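Local coordinates for Serine/threonine-protein acetyltransferase HopZ1a (PDB 5KLP) that transfers acetyl groups from acetyl-CoA to serine, threonine and lysine residues of target proteins, using inositol hexakisphosphate as its cofactor, at residues Q331-K334 against R335-A339. The protein carries 10 engineered substitutions. Sequence-based numbering, arbitrary orientation.
Engineered in segment 335-339: Ala339 (natural residue Glu). With IHP (inositol hexakisphosphate), chain D.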
loop_
_atom_site.group_PDB
_atom_site.type_symbol
_atom_site.label_atom_id
_atom_site.label_comp_id
_atom_site.label_asym_id
_atom_site.label_seq_id
_atom_site.Cartn_x
_atom_site.Cartn_y
_atom_site.Cartn_z
ATOM N N GLN A 331 -1.232 14.046 -7.127
ATOM C CA GLN A 331 -0.120 14.568 -6.344
ATOM C C GLN A 331 1.217 13.990 -6.801
ATOM O O GLN A 331 2.211 14.719 -6.932
ATOM C CB GLN A 331 -0.339 14.267 -4.862
ATOM C CG GLN A 331 0.890 14.441 -4.011
ATOM C CD GLN A 331 0.663 13.957 -2.587
ATOM O OE1 GLN A 331 -0.003 14.622 -1.790
ATOM N NE2 GLN A 331 1.180 12.767 -2.278
ATOM N N GLU A 332 1.240 12.682 -7.053
ATOM C CA GLU A 332 2.475 12.016 -7.456
ATOM C C GLU A 332 2.937 12.443 -8.854
ATOM O O GLU A 332 4.119 12.662 -9.081
ATOM C CB GLU A 332 2.296 10.509 -7.397
ATOM C CG GLU A 332 2.068 10.030 -5.980
ATOM C CD GLU A 332 3.119 10.584 -5.039
ATOM O OE1 GLU A 332 4.249 10.039 -5.049
ATOM O OE2 GLU A 332 2.825 11.563 -4.307
ATOM N N ILE A 333 1.994 12.555 -9.779
ATOM C CA ILE A 333 2.322 12.975 -11.145
ATOM C C ILE A 333 2.857 14.400 -11.124
ATOM O O ILE A 333 3.884 14.707 -11.752
ATOM C CB ILE A 333 1.094 12.857 -12.053
ATOM C CG1 ILE A 333 0.660 11.390 -12.125
ATOM C CG2 ILE A 333 1.382 13.417 -13.446
ATOM C CD1 ILE A 333 -0.606 11.164 -12.896
ATOM N N LYS A 334 2.191 15.251 -10.348
ATOM C CA LYS A 334 2.665 16.614 -10.131
ATOM C C LYS A 334 4.105 16.627 -9.593
ATOM O O LYS A 334 4.951 17.371 -10.079
ATOM C CB LYS A 334 1.736 17.350 -9.162
ATOM C CG LYS A 334 2.083 18.818 -8.932
ATOM C CD LYS A 334 1.349 19.353 -7.704
ATOM C CE LYS A 334 1.815 20.754 -7.329
ATOM N NZ LYS A 334 0.910 21.399 -6.330
ATOM N N ARG A 335 4.395 15.791 -8.608
ATOM C CA ARG A 335 5.754 15.741 -8.085
ATOM C C ARG A 335 6.756 15.332 -9.171
ATOM O O ARG A 335 7.856 15.876 -9.243
ATOM C CB ARG A 335 5.820 14.805 -6.890
ATOM C CG ARG A 335 5.236 15.438 -5.636
ATOM C CD ARG A 335 5.092 14.417 -4.500
ATOM N NE ARG A 335 4.467 15.041 -3.344
ATOM C CZ ARG A 335 4.157 14.398 -2.224
ATOM N NH1 ARG A 335 4.437 13.107 -2.100
ATOM N NH2 ARG A 335 3.578 15.055 -1.229
ATOM N N VAL A 336 6.373 14.379 -10.015
ATOM C CA VAL A 336 7.258 13.966 -11.104
ATOM C C VAL A 336 7.462 15.102 -12.109
ATOM O O VAL A 336 8.602 15.440 -12.453
ATOM C CB VAL A 336 6.718 12.738 -11.830
ATOM C CG1 VAL A 336 7.570 12.449 -13.058
ATOM C CG2 VAL A 336 6.729 11.546 -10.892
ATOM N N LEU A 337 6.366 15.721 -12.542
ATOM C CA LEU A 337 6.448 16.757 -13.571
ATOM C C LEU A 337 7.148 17.999 -13.037
ATOM O O LEU A 337 7.810 18.728 -13.792
ATOM C CB LEU A 337 5.058 17.108 -14.112
ATOM C CG LEU A 337 4.422 15.999 -14.953
ATOM C CD1 LEU A 337 3.036 16.411 -15.446
ATOM C CD2 LEU A 337 5.334 15.619 -16.129
ATOM N N ALA A 338 7.009 18.239 -11.738
ATOM C CA ALA A 338 7.649 19.395 -11.109
ATOM C C ALA A 338 9.174 19.288 -11.235
ATOM O O ALA A 338 9.866 20.286 -11.474
ATOM C CB ALA A 338 7.235 19.512 -9.660
ATOM N N ALA A 339 9.703 18.083 -11.062
ATOM C CA ALA A 339 11.136 17.881 -11.269
ATOM C C ALA A 339 11.510 18.110 -12.737
ATOM O O ALA A 339 12.555 18.683 -13.046
ATOM C CB ALA A 339 11.545 16.483 -10.830
HETATM C C1 IHP D . 2.009 15.718 1.493
HETATM C C2 IHP D . 1.177 14.364 1.360
HETATM C C3 IHP D . -0.399 14.331 1.306
HETATM C C4 IHP D . -1.083 15.763 1.510
HETATM C C5 IHP D . -0.273 16.857 2.179
HETATM C C6 IHP D . 1.017 16.942 1.374
HETATM O O11 IHP D . 2.768 15.744 2.559
HETATM P P1 IHP D . 4.444 15.927 2.723
HETATM O O21 IHP D . 4.958 15.015 3.835
HETATM O O31 IHP D . 4.772 17.375 3.099
HETATM O O41 IHP D . 5.243 15.603 1.472
HETATM O O12 IHP D . 1.648 13.360 2.175
HETATM P P2 IHP D . 2.286 11.996 1.422
HETATM O O22 IHP D . 3.482 12.404 0.536
HETATM O O32 IHP D . 2.744 10.894 2.384
HETATM O O42 IHP D . 1.226 11.433 0.445
HETATM O O13 IHP D . -0.762 13.513 2.212
HETATM P P3 IHP D . -1.598 12.050 2.263
HETATM O O23 IHP D . -1.032 10.859 1.490
HETATM O O33 IHP D . -1.342 11.847 3.755
HETATM O O43 IHP D . -3.089 12.173 1.967
HETATM O O14 IHP D . -2.280 15.662 2.107
HETATM P P4 IHP D . -3.679 15.666 1.289
HETATM O O24 IHP D . -3.966 14.303 0.655
HETATM O O34 IHP D . -4.869 16.078 2.181
HETATM O O44 IHP D . -3.631 16.691 0.140
HETATM O O15 IHP D . -0.150 16.782 3.514
HETATM P P5 IHP D . -0.863 17.899 4.588
HETATM O O25 IHP D . -1.893 18.770 3.860
HETATM O O35 IHP D . -1.603 17.162 5.738
HETATM O O45 IHP D . 0.167 18.840 5.221
HETATM O O16 IHP D . 1.651 18.086 1.627
HETATM P P6 IHP D . 2.506 18.944 0.528
HETATM O O26 IHP D . 1.831 18.876 -0.840
HETATM O O36 IHP D . 2.630 20.421 0.946
HETATM O O46 IHP D . 3.930 18.394 0.398
#
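The carboxamide of Gln331 lies flat against the guanidinium of Arg335, one helical turn on, with the two planes only 14° apart. Its NE2 sits 3.1 Å above the guanidinium plane, toward the rim of that face, and since it and Arg335 NH1 are both donors, they stack without bonding and spend their hydrogens elsewhere. Gln331 NE2 gives one to O42 of inositol hexakisphosphate at 3.0 Å and the other, in the amide plane, to Glu332 OE2 at 2.9 Å; these two bonds fix the rotation of the amide. Arg335 runs out straight from CG to NE, which carries its NH1 to within 2.9 Å of O22 on the same phosphate, a grip shared by NH2. Such paired side chains at i and i+4 illustrate how a single helix face, here that of helix 324-340, can present several donors to one anion in the allosteric cofactor pocket, where Lys26 and Lys199 also hydrogen-bond the cofactor. Glu332 folds back at chi2 (-50°), bringing OE2 to 3.1 Å from Arg335 NH1. That salt bridge is purely electrostatic, because OE2 lies well out of the guanidinium plane and no N-H points at it; the carboxylate itself stands nearly at right angles to the guanidinium. Glu76 supplies NH1 with a second carboxylate. Farther round the helix, Ile333 CG2 lies alongside Leu337 CD1, 4.0 Å away, and both side chains pack on helix 40-53.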